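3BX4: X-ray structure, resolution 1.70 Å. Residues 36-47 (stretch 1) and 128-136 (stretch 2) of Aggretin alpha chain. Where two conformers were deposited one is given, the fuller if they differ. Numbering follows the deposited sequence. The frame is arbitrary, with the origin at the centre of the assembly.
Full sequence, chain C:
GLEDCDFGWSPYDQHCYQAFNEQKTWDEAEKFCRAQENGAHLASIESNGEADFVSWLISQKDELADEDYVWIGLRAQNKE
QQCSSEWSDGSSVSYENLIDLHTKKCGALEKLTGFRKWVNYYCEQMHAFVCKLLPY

Stretch 1 (36-47) QENGAHLASIES
Stretch 2 128-136: AFVCKLLPY

The most distinctive feature of this contact is Lys-132, which starts in a β-strand and runs fully extended (all four chi angles t) along stretch 1, so that its NZ donates to Ser-44 O (3.1 Å), to Ser-44 OG (3.0 Å) and to Glu-46 OE2 (2.8 Å), the last a salt bridge. Glu-46 (m, t, chi3 74°) neutralises the ammonium of Lys-132, and Ser-44 (chi1 p) adds two neutral acceptors, its carbonyl and its hydroxyl, while the aliphatic root packs on Ala-43 (CB to Lys-132 CB, 3.9 Å).

The backbones run antiparallel. His-41 and Lys-132 form the hydrogen-bonded pair, CA to CA 5.6 Å, with His-41 N to Lys-132 O at 3.1 Å and Lys-132 N to His-41 O at 2.8 Å; both side chains lie on the same sheet face. Leu-42 and Cys-131 follow as the non-hydrogen-bonded pair (CA to CA 4.5 Å), and Ala-43 N reaches Val-130 O at 2.9 Å.

Ala-40 points its CB toward stretch 2, 3.4 Å from Lys-132 O and 3.9 Å from Leu-133 CD1, where the backbones are near (Ala-40 CA to Leu-133 CA, 4.5 Å). Leu-42 (m, t) brings CD2 to 3.7 Å from Phe-129 CB. Gly-39, at phi/psi 105/86, suits a turn where a CB would jam against the preceding carbonyl. In the loop before the strand of stretch 1, Asn-38 (chi1 p) donates ND2 to Leu-134 O (2.9 Å), just past the strand of stretch 2, and one water links Gly-39 O (2.8 Å) to Leu-134 N (3.1 Å). Together the stretches bury 690 Å².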

# COMPACT_ATOMS: atom_id res chain seq x y z
N GLN C 36 -2.80 18.03 -9.89
CA GLN C 36 -3.09 18.75 -11.09
C GLN C 36 -4.47 19.36 -11.09
O GLN C 36 -5.42 18.67 -10.64
CB GLN C 36 -2.97 17.85 -12.35
CG GLN C 36 -1.63 17.06 -12.41
CD GLN C 36 -0.40 17.94 -12.32
OE1 GLN C 36 -0.24 18.87 -13.12
NE2 GLN C 36 0.44 17.69 -11.32
N GLU C 37 -4.54 20.60 -11.54
CA GLU C 37 -5.81 21.30 -11.78
C GLU C 37 -6.70 21.22 -10.50
O GLU C 37 -6.22 21.52 -9.38
CB GLU C 37 -6.49 20.69 -13.00
CG GLU C 37 -5.65 20.77 -14.30
CD GLU C 37 -5.45 22.20 -14.81
OE1 GLU C 37 -6.21 23.12 -14.43
OE2 GLU C 37 -4.51 22.42 -15.65
N ASN C 38 -7.96 20.79 -10.65
CA ASN C 38 -8.83 20.64 -9.49
C ASN C 38 -8.81 19.24 -8.84
O ASN C 38 -9.73 18.87 -8.04
CB ASN C 38 -10.28 21.07 -9.90
CG ASN C 38 -10.87 20.23 -11.03
OD1 ASN C 38 -10.43 20.32 -12.18
ND2 ASN C 38 -11.93 19.53 -10.75
N GLY C 39 -7.73 18.45 -9.09
CA GLY C 39 -7.61 17.15 -8.43
C GLY C 39 -7.94 16.09 -9.45
O GLY C 39 -9.12 15.73 -9.63
N ALA C 40 -6.93 15.68 -10.23
CA ALA C 40 -7.13 14.55 -11.16
C ALA C 40 -6.81 13.20 -10.48
O ALA C 40 -6.36 13.17 -9.33
CB ALA C 40 -6.22 14.80 -12.44
N HIS C 41 -6.94 12.09 -11.18
CA HIS C 41 -6.54 10.81 -10.69
C HIS C 41 -5.96 10.06 -11.83
O HIS C 41 -6.17 10.42 -12.97
CB HIS C 41 -7.76 9.94 -10.34
CG HIS C 41 -8.49 10.44 -9.11
ND1 HIS C 41 -8.09 10.05 -7.84
CD2 HIS C 41 -9.56 11.27 -8.94
CE1 HIS C 41 -8.89 10.63 -6.94
NE2 HIS C 41 -9.77 11.39 -7.59
N LEU C 42 -5.26 8.98 -11.52
CA LEU C 42 -4.88 8.03 -12.61
C LEU C 42 -6.11 7.64 -13.37
O LEU C 42 -7.22 7.46 -12.75
CB LEU C 42 -4.19 6.78 -12.09
CG LEU C 42 -2.73 7.04 -11.65
CD1 LEU C 42 -2.21 5.82 -10.95
CD2 LEU C 42 -1.87 7.46 -12.97
N ALA C 43 -6.03 7.50 -14.67
CA ALA C 43 -7.25 7.30 -15.51
C ALA C 43 -8.03 6.03 -15.18
O ALA C 43 -7.47 4.94 -15.10
CB ALA C 43 -6.89 7.35 -17.04
N SER C 44 -9.36 6.18 -15.01
CA SER C 44 -10.26 5.04 -15.08
C SER C 44 -10.71 4.88 -16.55
O SER C 44 -10.73 5.87 -17.30
CB SER C 44 -11.48 5.25 -14.16
OG SER C 44 -11.96 6.58 -14.25
N ILE C 45 -11.02 3.66 -16.96
CA ILE C 45 -11.37 3.32 -18.35
C ILE C 45 -12.74 2.65 -18.26
O ILE C 45 -12.80 1.57 -17.73
CB ILE C 45 -10.39 2.31 -18.95
CG1 ILE C 45 -8.99 2.98 -18.97
CG2 ILE C 45 -10.87 1.85 -20.34
CD1 ILE C 45 -7.85 2.27 -19.61
N GLU C 46 -13.78 3.30 -18.78
CA GLU C 46 -15.15 2.86 -18.46
C GLU C 46 -15.95 2.43 -19.68
O GLU C 46 -17.15 2.12 -19.56
CB GLU C 46 -15.87 4.01 -17.76
CG GLU C 46 -15.19 4.50 -16.47
CD GLU C 46 -15.93 5.66 -15.86
OE1 GLU C 46 -17.02 5.41 -15.28
OE2 GLU C 46 -15.45 6.82 -15.97
N SER C 47 -15.33 2.39 -20.84
CA SER C 47 -16.00 1.94 -22.05
C SER C 47 -14.98 1.62 -23.11
O SER C 47 -13.83 2.04 -22.99
CB SER C 47 -16.89 3.07 -22.58
OG SER C 47 -16.09 4.17 -23.05
N ALA C 128 5.64 5.73 -17.03
CA ALA C 128 4.77 6.80 -17.53
C ALA C 128 3.32 6.47 -17.03
O ALA C 128 3.05 5.37 -16.55
CB ALA C 128 4.79 6.78 -19.05
N PHE C 129 2.46 7.47 -17.16
CA PHE C 129 1.08 7.27 -16.59
C PHE C 129 0.10 8.20 -17.27
O PHE C 129 0.41 9.16 -17.92
CB PHE C 129 1.13 7.51 -15.08
CG PHE C 129 1.65 8.84 -14.67
CD1 PHE C 129 3.04 9.05 -14.47
CD2 PHE C 129 0.82 9.93 -14.49
CE1 PHE C 129 3.52 10.30 -14.10
CE2 PHE C 129 1.30 11.18 -14.13
CZ PHE C 129 2.71 11.38 -13.94
N VAL C 130 -1.24 8.01 -17.06
CA VAL C 130 -2.10 8.95 -17.70
C VAL C 130 -3.09 9.45 -16.58
O VAL C 130 -3.53 8.57 -15.81
CB VAL C 130 -3.01 8.23 -18.81
CG1 VAL C 130 -4.04 9.21 -19.32
CG2 VAL C 130 -2.08 7.71 -19.98
N CYS C 131 -3.26 10.78 -16.50
CA CYS C 131 -4.24 11.43 -15.52
C CYS C 131 -5.53 11.68 -16.26
O CYS C 131 -5.58 11.96 -17.44
CB CYS C 131 -3.75 12.78 -14.93
SG CYS C 131 -2.13 12.58 -14.03
N LYS C 132 -6.62 11.63 -15.49
CA LYS C 132 -8.01 11.87 -16.02
C LYS C 132 -8.57 12.86 -15.02
O LYS C 132 -8.45 12.65 -13.80
CB LYS C 132 -8.80 10.56 -16.07
CG LYS C 132 -10.37 10.70 -16.29
CD LYS C 132 -10.90 9.32 -16.44
CE LYS C 132 -12.48 9.32 -16.60
NZ LYS C 132 -12.96 7.94 -16.68
N LEU C 133 -9.23 13.90 -15.52
CA LEU C 133 -9.81 14.95 -14.71
C LEU C 133 -11.28 15.23 -15.10
O LEU C 133 -11.61 15.20 -16.26
CB LEU C 133 -8.99 16.21 -14.97
CG LEU C 133 -9.40 17.53 -14.44
CD1 LEU C 133 -9.11 17.44 -12.90
CD2 LEU C 133 -8.61 18.68 -15.08
N LEU C 134 -12.14 15.49 -14.12
CA LEU C 134 -13.46 16.07 -14.38
C LEU C 134 -13.34 17.54 -13.97
O LEU C 134 -13.18 17.83 -12.76
CB LEU C 134 -14.53 15.34 -13.55
CG LEU C 134 -15.93 15.93 -13.79
CD1 LEU C 134 -16.41 15.56 -15.20
CD2 LEU C 134 -16.82 15.36 -12.66
N PRO C 135 -13.28 18.44 -14.95
CA PRO C 135 -12.99 19.84 -14.71
C PRO C 135 -14.14 20.54 -13.97
O PRO C 135 -15.30 20.16 -14.18
CB PRO C 135 -12.71 20.42 -16.11
CG PRO C 135 -13.31 19.49 -17.10
CD PRO C 135 -13.44 18.13 -16.40
N TYR C 136 -13.81 21.47 -13.07
CA TYR C 136 -14.81 22.05 -12.13
C TYR C 136 -14.10 22.81 -11.00
O TYR C 136 -12.89 23.10 -11.10
CB TYR C 136 -15.74 20.98 -11.55
O HOH W 1 -11.11 14.67 -11.35